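Local coordinates for Dye type peroxidase A (Streptomyces lividans 1326, PDB 6GZW), which probably uses hydrogen peroxide to oxidise dyes and related substrates at a haem centre, as other dye-decolourising peroxidases do, at residues A[294-302]-A[330-338]; A[88-98]-A[369-377]. All blocks are in the same frame, centred on the assembly; numbering follows the deposited sequence.

Contact 1: residues A[294-302]-A[330-338]; sequences NGGAAMVRR and LRGFVPVQR. With HEM (protoporphyrin IX containing Fe), chain C.
M299 places CG between its backbone N and carbonyl carbon (chi1 69°), and a further bend at chi3 swings the methyl onto the start of helix 333-343. There CE lies 3.6 Å from G332 C and 3.8 Å from V336 CG2, while SD faces a vinyl group of the haem. V336, with CG1 anti to its backbone N (chi1 175°), divides its two methyls between neighbours: CG1 lies 3.8 Å from haem CAC, whereas CG2 serves M299 and the amide of N294, whose side chain crosses it at roughly a right angle. That amide is satisfied by R290, I288 and K339. The loop is drawn in by one backbone bond, A298 N to R331 O at 3.1 Å and 156° at the hydrogen, and the same carbonyl receives a CA-H...O contact from A297 CA at 3.2 Å. A297 CB meanwhile packs 3.9 Å from P335 CG. G332, at the N-cap, lies so close to A298 O that a CB would collide with it. Such docking of an edge strand's approach against a helix illustrates how the C-terminal half of a Dyp-type peroxidase, built on a ferredoxin-like fold, frames its haem pocket: a type I' turn through G295 and G296 reverses the chain, which then enters strand 300-310. Two residues beyond M299, R301 lays one guanidinium face over the porphyrin at C4D and points its edge at a propionate, NH1 and NH2 both bonding to O2A, with NH1 at 2.8 Å. NH1 also donates to the water that ligates the iron at 2.0 Å and pairs with D183. At the haem's vinyl edge, CD1 of F333 touches CBC.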
# COMPACT_ATOMS: atom_id res chain seq x y z
N ASN A 294 -29.15 19.95 2.03
CA ASN A 294 -28.94 20.00 0.58
C ASN A 294 -30.14 19.44 -0.17
O ASN A 294 -29.99 18.77 -1.21
CB ASN A 294 -27.68 19.18 0.26
CG ASN A 294 -26.42 19.82 0.79
OD1 ASN A 294 -25.94 20.82 0.25
ND2 ASN A 294 -25.88 19.24 1.87
N GLY A 295 -31.33 19.71 0.35
CA GLY A 295 -32.57 19.30 -0.30
C GLY A 295 -32.63 17.81 -0.60
O GLY A 295 -33.20 17.42 -1.60
N GLY A 296 -32.05 16.98 0.26
CA GLY A 296 -32.13 15.54 0.13
C GLY A 296 -30.97 14.91 -0.66
O GLY A 296 -30.92 13.70 -0.77
N ALA A 297 -30.05 15.72 -1.19
CA ALA A 297 -28.86 15.19 -1.89
C ALA A 297 -28.04 14.26 -0.97
O ALA A 297 -27.82 14.57 0.21
CB ALA A 297 -28.01 16.31 -2.41
N ALA A 298 -27.65 13.10 -1.50
CA ALA A 298 -27.06 12.05 -0.69
C ALA A 298 -26.20 11.17 -1.55
O ALA A 298 -26.33 11.15 -2.77
CB ALA A 298 -28.14 11.20 -0.02
N MET A 299 -25.28 10.48 -0.89
CA MET A 299 -24.36 9.58 -1.59
C MET A 299 -23.83 8.56 -0.61
O MET A 299 -23.74 8.82 0.57
CB MET A 299 -23.21 10.39 -2.21
CG MET A 299 -22.24 10.99 -1.18
SD MET A 299 -21.41 12.48 -1.75
CE MET A 299 -22.81 13.58 -1.57
N VAL A 300 -23.43 7.39 -1.12
CA VAL A 300 -22.60 6.45 -0.37
C VAL A 300 -21.15 6.85 -0.61
O VAL A 300 -20.77 7.23 -1.71
CB VAL A 300 -22.88 4.99 -0.76
CG1 VAL A 300 -21.72 4.05 -0.43
CG2 VAL A 300 -24.15 4.50 -0.06
N ARG A 301 -20.38 6.87 0.48
CA ARG A 301 -18.95 7.15 0.44
C ARG A 301 -18.20 5.87 0.79
O ARG A 301 -18.52 5.21 1.76
CB ARG A 301 -18.62 8.26 1.45
CG ARG A 301 -19.18 9.61 1.03
CD ARG A 301 -19.01 10.67 2.09
NE ARG A 301 -19.80 10.29 3.27
CZ ARG A 301 -19.35 10.16 4.51
NH1 ARG A 301 -18.07 10.36 4.86
NH2 ARG A 301 -20.23 9.82 5.46
N ARG A 302 -17.20 5.52 -0.02
CA ARG A 302 -16.50 4.26 0.15
C ARG A 302 -15.07 4.45 -0.38
O ARG A 302 -14.73 3.97 -1.46
CB ARG A 302 -17.25 3.13 -0.58
CG ARG A 302 -16.77 1.74 -0.30
CD ARG A 302 -17.53 0.67 -1.09
NE ARG A 302 -16.91 -0.61 -0.84
CZ ARG A 302 -15.83 -1.07 -1.46
NH1 ARG A 302 -15.22 -0.36 -2.42
NH2 ARG A 302 -15.36 -2.26 -1.12
N LEU A 330 -26.32 14.85 -9.95
CA LEU A 330 -27.02 16.10 -9.65
C LEU A 330 -27.89 16.05 -8.38
O LEU A 330 -28.35 17.11 -7.94
CB LEU A 330 -27.84 16.53 -10.86
CG LEU A 330 -27.10 16.82 -12.16
CD1 LEU A 330 -28.07 17.44 -13.18
CD2 LEU A 330 -25.89 17.74 -11.99
N ARG A 331 -28.15 14.86 -7.82
CA ARG A 331 -28.77 14.71 -6.49
C ARG A 331 -27.81 14.10 -5.46
O ARG A 331 -28.26 13.48 -4.49
CB ARG A 331 -30.04 13.85 -6.59
CG ARG A 331 -31.10 14.42 -7.51
CD ARG A 331 -32.50 13.83 -7.28
NE ARG A 331 -32.63 12.39 -7.55
CZ ARG A 331 -32.71 11.82 -8.76
NH1 ARG A 331 -32.62 12.51 -9.90
NH2 ARG A 331 -32.85 10.49 -8.83
N GLY A 332 -26.51 14.27 -5.66
CA GLY A 332 -25.51 13.72 -4.73
C GLY A 332 -24.29 14.61 -4.72
O GLY A 332 -24.34 15.74 -4.24
N PHE A 333 -23.20 14.11 -5.29
CA PHE A 333 -21.92 14.83 -5.30
C PHE A 333 -22.00 16.29 -5.74
O PHE A 333 -21.46 17.17 -5.08
CB PHE A 333 -20.89 14.10 -6.16
CG PHE A 333 -19.57 14.82 -6.26
CD1 PHE A 333 -18.64 14.68 -5.24
CD2 PHE A 333 -19.27 15.66 -7.31
CE1 PHE A 333 -17.42 15.35 -5.31
CE2 PHE A 333 -18.08 16.37 -7.37
CZ PHE A 333 -17.14 16.20 -6.37
N VAL A 334 -22.71 16.55 -6.85
CA VAL A 334 -22.62 17.85 -7.50
C VAL A 334 -23.13 19.00 -6.60
O VAL A 334 -22.38 19.93 -6.32
CB VAL A 334 -23.25 17.85 -8.90
CG1 VAL A 334 -23.28 19.26 -9.49
CG2 VAL A 334 -22.43 16.93 -9.79
N PRO A 335 -24.38 18.93 -6.14
CA PRO A 335 -24.86 20.04 -5.27
C PRO A 335 -24.13 20.17 -3.94
O PRO A 335 -23.95 21.29 -3.46
CB PRO A 335 -26.35 19.72 -5.07
CG PRO A 335 -26.49 18.26 -5.39
CD PRO A 335 -25.44 17.96 -6.43
N VAL A 336 -23.66 19.07 -3.37
CA VAL A 336 -22.93 19.12 -2.12
C VAL A 336 -21.58 19.79 -2.39
O VAL A 336 -21.20 20.72 -1.67
CB VAL A 336 -22.78 17.73 -1.47
CG1 VAL A 336 -21.91 17.82 -0.23
CG2 VAL A 336 -24.15 17.15 -1.13
N GLN A 337 -20.86 19.35 -3.41
CA GLN A 337 -19.58 20.00 -3.74
C GLN A 337 -19.72 21.48 -4.11
O GLN A 337 -18.85 22.28 -3.75
CB GLN A 337 -18.79 19.22 -4.81
CG GLN A 337 -17.37 19.71 -5.09
CD GLN A 337 -16.46 19.76 -3.85
OE1 GLN A 337 -16.69 19.06 -2.87
NE2 GLN A 337 -15.41 20.58 -3.91
N ARG A 338 -20.83 21.86 -4.77
CA ARG A 338 -21.06 23.30 -5.05
C ARG A 338 -21.08 24.06 -3.74
O ARG A 338 -20.50 25.15 -3.65
CB ARG A 338 -22.38 23.51 -5.77
CG ARG A 338 -22.35 23.19 -7.25
CD ARG A 338 -23.64 23.71 -7.89
NE ARG A 338 -23.73 23.42 -9.32
CZ ARG A 338 -23.04 24.04 -10.26
NH1 ARG A 338 -22.13 24.98 -9.96
NH2 ARG A 338 -23.23 23.71 -11.54
CHA HEM C . -18.95 13.38 6.41
CHB HEM C . -14.17 14.06 6.11
CHC HEM C . -14.69 15.20 1.42
CHD HEM C . -19.44 14.51 1.73
C1A HEM C . -17.62 13.46 6.73
C2A HEM C . -17.10 13.27 8.05
C3A HEM C . -15.76 13.46 7.95
C4A HEM C . -15.46 13.79 6.59
CMA HEM C . -14.73 13.35 9.04
CAA HEM C . -17.88 12.92 9.31
CBA HEM C . -18.07 11.45 9.63
CGA HEM C . -18.98 10.79 8.65
O1A HEM C . -20.23 10.84 8.75
O2A HEM C . -18.49 10.17 7.66
C1B HEM C . -13.89 14.41 4.78
C2B HEM C . -12.58 14.63 4.27
C3B HEM C . -12.69 14.96 2.95
C4B HEM C . -14.15 14.92 2.65
CMB HEM C . -11.31 14.56 5.06
CAB HEM C . -11.63 15.20 1.94
CBB HEM C . -10.41 14.69 2.01
C1C HEM C . -16.02 15.17 1.09
C2C HEM C . -16.55 15.46 -0.19
C3C HEM C . -17.92 15.28 -0.10
C4C HEM C . -18.20 14.84 1.25
CMC HEM C . -15.80 15.92 -1.41
CAC HEM C . -18.98 15.51 -1.11
CBC HEM C . -18.93 16.31 -2.18
C1D HEM C . -19.63 14.08 3.05
C2D HEM C . -20.98 13.68 3.50
C3D HEM C . -20.85 13.37 4.80
C4D HEM C . -19.41 13.58 5.13
CMD HEM C . -22.24 13.60 2.66
CAD HEM C . -21.98 12.90 5.71
CBD HEM C . -22.78 14.06 6.29
CGD HEM C . -23.92 13.56 7.12
O1D HEM C . -23.80 13.43 8.37
O2D HEM C . -24.99 13.24 6.55
NA HEM C . -16.63 13.88 5.87
NB HEM C . -14.78 14.62 3.80
NC HEM C . -17.02 14.85 1.96
ND HEM C . -18.75 14.10 4.06
FE HEM C . -16.84 14.38 3.95
O HOH W 1 -30.96 11.91 -2.91
O HOH W 2 -16.55 12.50 3.38

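Contact 2: residues A[88-98]-A[369-377]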
# COMPACT_ATOMS: atom_id res chain seq x y z
N PHE A 88 -18.08 3.14 -17.13
CA PHE A 88 -17.89 3.79 -18.42
C PHE A 88 -17.94 5.31 -18.25
O PHE A 88 -18.86 5.84 -17.58
CB PHE A 88 -18.99 3.37 -19.41
CG PHE A 88 -19.09 1.90 -19.61
CD1 PHE A 88 -19.79 1.11 -18.70
CD2 PHE A 88 -18.45 1.28 -20.67
CE1 PHE A 88 -19.86 -0.26 -18.84
CE2 PHE A 88 -18.51 -0.08 -20.82
CZ PHE A 88 -19.21 -0.86 -19.91
N GLY A 89 -17.00 6.03 -18.86
CA GLY A 89 -16.93 7.48 -18.78
C GLY A 89 -17.70 8.10 -19.95
O GLY A 89 -18.03 7.40 -20.92
N HIS A 90 -17.92 9.40 -19.84
CA HIS A 90 -18.55 10.20 -20.89
C HIS A 90 -17.90 9.97 -22.26
O HIS A 90 -18.62 9.74 -23.26
CB HIS A 90 -18.50 11.68 -20.50
CG HIS A 90 -19.19 12.60 -21.45
ND1 HIS A 90 -18.58 13.09 -22.59
CD2 HIS A 90 -20.41 13.20 -21.39
CE1 HIS A 90 -19.42 13.91 -23.20
NE2 HIS A 90 -20.53 14.00 -22.49
N SER A 91 -16.56 9.95 -22.30
CA SER A 91 -15.82 9.82 -23.55
C SER A 91 -16.02 8.49 -24.25
O SER A 91 -15.91 8.41 -25.46
CB SER A 91 -14.33 10.07 -23.30
OG SER A 91 -13.84 9.18 -22.32
N PHE A 92 -16.34 7.43 -23.50
CA PHE A 92 -16.52 6.10 -24.09
C PHE A 92 -17.51 6.05 -25.27
O PHE A 92 -17.28 5.33 -26.26
CB PHE A 92 -17.01 5.15 -23.00
CG PHE A 92 -17.21 3.73 -23.46
CD1 PHE A 92 -16.14 2.83 -23.48
CD2 PHE A 92 -18.47 3.27 -23.86
CE1 PHE A 92 -16.34 1.50 -23.89
CE2 PHE A 92 -18.65 1.96 -24.28
CZ PHE A 92 -17.59 1.08 -24.30
N PHE A 93 -18.59 6.82 -25.16
CA PHE A 93 -19.77 6.65 -26.02
C PHE A 93 -19.51 7.21 -27.43
O PHE A 93 -19.90 6.59 -28.42
CB PHE A 93 -21.01 7.25 -25.30
CG PHE A 93 -21.34 6.52 -24.02
CD1 PHE A 93 -20.65 6.83 -22.83
CD2 PHE A 93 -22.21 5.44 -24.01
CE1 PHE A 93 -20.88 6.11 -21.67
CE2 PHE A 93 -22.47 4.72 -22.85
CZ PHE A 93 -21.78 5.05 -21.66
N GLY A 94 -18.79 8.32 -27.51
CA GLY A 94 -18.33 8.88 -28.80
C GLY A 94 -17.23 8.07 -29.52
O GLY A 94 -16.99 8.29 -30.72
N ARG A 95 -16.55 7.18 -28.79
CA ARG A 95 -15.55 6.28 -29.37
C ARG A 95 -16.13 4.97 -29.92
O ARG A 95 -15.46 4.26 -30.67
CB ARG A 95 -14.40 6.03 -28.37
CG ARG A 95 -13.30 7.09 -28.48
CD ARG A 95 -12.66 7.48 -27.17
NE ARG A 95 -11.95 8.76 -27.33
CZ ARG A 95 -11.43 9.50 -26.35
NH1 ARG A 95 -11.47 9.12 -25.08
NH2 ARG A 95 -10.83 10.65 -26.66
N THR A 96 -17.39 4.67 -29.59
CA THR A 96 -17.99 3.38 -29.88
C THR A 96 -19.31 3.46 -30.67
O THR A 96 -19.97 2.44 -30.84
CB THR A 96 -18.23 2.61 -28.57
OG1 THR A 96 -18.93 3.45 -27.64
CG2 THR A 96 -16.89 2.17 -27.97
N GLY A 97 -19.67 4.64 -31.16
CA GLY A 97 -20.96 4.86 -31.84
C GLY A 97 -22.16 4.70 -30.91
O GLY A 97 -23.24 4.31 -31.34
N LEU A 98 -21.98 5.03 -29.62
CA LEU A 98 -23.04 4.79 -28.63
C LEU A 98 -23.54 6.06 -27.97
O LEU A 98 -24.07 6.02 -26.86
CB LEU A 98 -22.58 3.75 -27.61
CG LEU A 98 -22.42 2.34 -28.17
CD1 LEU A 98 -21.71 1.43 -27.16
CD2 LEU A 98 -23.77 1.74 -28.57
N TYR A 369 -21.94 -10.96 -18.96
CA TYR A 369 -20.84 -10.05 -18.64
C TYR A 369 -21.37 -8.66 -18.27
O TYR A 369 -22.48 -8.25 -18.65
CB TYR A 369 -19.82 -9.98 -19.80
CG TYR A 369 -20.26 -9.36 -21.11
CD1 TYR A 369 -20.83 -10.15 -22.13
CD2 TYR A 369 -20.06 -8.01 -21.38
CE1 TYR A 369 -21.20 -9.58 -23.36
CE2 TYR A 369 -20.43 -7.44 -22.59
CZ TYR A 369 -21.00 -8.22 -23.60
OH TYR A 369 -21.36 -7.63 -24.80
N VAL A 370 -20.53 -7.92 -17.54
CA VAL A 370 -20.88 -6.57 -17.09
C VAL A 370 -20.98 -5.63 -18.29
O VAL A 370 -20.08 -5.60 -19.14
CB VAL A 370 -19.84 -6.05 -16.06
CG1 VAL A 370 -20.16 -4.60 -15.68
CG2 VAL A 370 -19.81 -6.96 -14.84
N GLY A 371 -22.08 -4.89 -18.38
CA GLY A 371 -22.29 -3.95 -19.48
C GLY A 371 -22.86 -4.58 -20.75
O GLY A 371 -22.88 -3.95 -21.80
N GLN A 372 -23.36 -5.80 -20.63
CA GLN A 372 -23.83 -6.54 -21.80
C GLN A 372 -25.01 -5.89 -22.48
O GLN A 372 -25.06 -5.85 -23.72
CB GLN A 372 -24.18 -7.96 -21.42
CG GLN A 372 -24.63 -8.79 -22.62
CD GLN A 372 -24.48 -10.26 -22.40
OE1 GLN A 372 -24.02 -10.73 -21.36
NE2 GLN A 372 -24.88 -11.03 -23.43
N ARG A 373 -25.95 -5.33 -21.70
CA ARG A 373 -27.06 -4.59 -22.32
C ARG A 373 -26.65 -3.35 -23.11
O ARG A 373 -27.31 -2.98 -24.07
CB ARG A 373 -28.11 -4.20 -21.28
CG ARG A 373 -28.90 -5.36 -20.73
CD ARG A 373 -29.80 -5.98 -21.79
NE ARG A 373 -29.13 -7.02 -22.59
CZ ARG A 373 -28.84 -8.26 -22.17
NH1 ARG A 373 -29.14 -8.66 -20.93
NH2 ARG A 373 -28.23 -9.11 -23.00
N LEU A 374 -25.56 -2.71 -22.68
CA LEU A 374 -25.00 -1.60 -23.42
C LEU A 374 -24.30 -2.07 -24.70
O LEU A 374 -24.45 -1.44 -25.76
CB LEU A 374 -23.97 -0.83 -22.57
CG LEU A 374 -23.22 0.30 -23.27
CD1 LEU A 374 -24.13 1.36 -23.88
CD2 LEU A 374 -22.24 0.94 -22.29
N LEU A 375 -23.45 -3.09 -24.57
CA LEU A 375 -22.40 -3.32 -25.55
C LEU A 375 -22.72 -4.32 -26.66
O LEU A 375 -22.07 -4.30 -27.70
CB LEU A 375 -21.12 -3.77 -24.84
CG LEU A 375 -20.56 -2.73 -23.87
CD1 LEU A 375 -19.46 -3.34 -23.00
CD2 LEU A 375 -20.04 -1.53 -24.63
N GLU A 376 -23.66 -5.20 -26.41
CA GLU A 376 -24.05 -6.18 -27.42
C GLU A 376 -24.49 -5.49 -28.76
O GLU A 376 -25.04 -4.37 -28.76
CB GLU A 376 -25.13 -7.09 -26.88
CG GLU A 376 -26.45 -6.36 -26.70
CD GLU A 376 -27.43 -7.06 -25.79
OE1 GLU A 376 -27.18 -8.20 -25.35
OE2 GLU A 376 -28.50 -6.43 -25.50
N GLY A 377 -24.19 -6.15 -29.87
CA GLY A 377 -24.45 -5.61 -31.21
C GLY A 377 -23.40 -6.05 -32.20
O GLY A 377 -22.23 -6.28 -31.85
OXT GLY A 377 -23.71 -6.22 -33.39
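The ring of F88 offers one face to L374, whose CD2 stands 4.0 Å above the ring centroid and 6° off the normal, a CH-pi contact made almost squarely over the centre. L374 reaches it with CG anti to the backbone N (chi1 175°), so that the isobutyl group runs out from helix 372-375, comes from the opposite direction to F88 and sets CD2 over its face; the same CD2 also approaches F93 CE2 at 3.8 Å, while CD1 turns to L98 CD1 at 4.1 Å. Its neighbour L375 has CG beside the backbone N instead (chi1 -62°), which brings its branches to two different rings: CD1 to F88 CZ at 4.0 Å, and CD2 to the edge of F92, near the ring plane, 3.6 Å from CZ. The three phenylalanines are turned against one another in sequence, F88 CD2 pointing into the centre of one F92 face and F92 CD2 into that of F93, while T96 CG2 rests on the other side of F92. This is a worked case of a chain terminus folding back: the short C-terminal helix packs on the end of strand 83-89 and the weakly bonded helix after it, in the N-terminal half of the Dyp-type fold, with L126 and A46 completing the surroundings of F92. With an alanine in place of F88, CD2 of L374 would probably lose the ring beneath it, L375 CD1 its aromatic neighbour, and one face of F92 its cover. G371, in a type II turn ahead of the helix, passes F88 CZ too closely for any CB. T96 OG1 donates to F92 O at 2.9 Å. On the outer side R373 grips E376 side-on, NE to OE2 at 3.0 Å and NH2 to OE1.

From the N terminus, the chain first reaches 88-98, at the end of an inner strand of the eight-stranded antiparallel sheet; its partner, 369-377, comes only at the very C terminus, so contact 2 closes a loop of 270 residues. Contact 1 falls wholly within that loop and closes a much shorter one, 27 residues, mostly the antiparallel strands 300-310 and 316-326. The two therefore nest and do not cross. Contact 1 joins the loop leading into outermost strand 300-310 to the start of helix 333-343, whereas contact 2 ties the chain's end to the N-terminal half. Their centres lie about 26 Å apart, with the sheet as common ground.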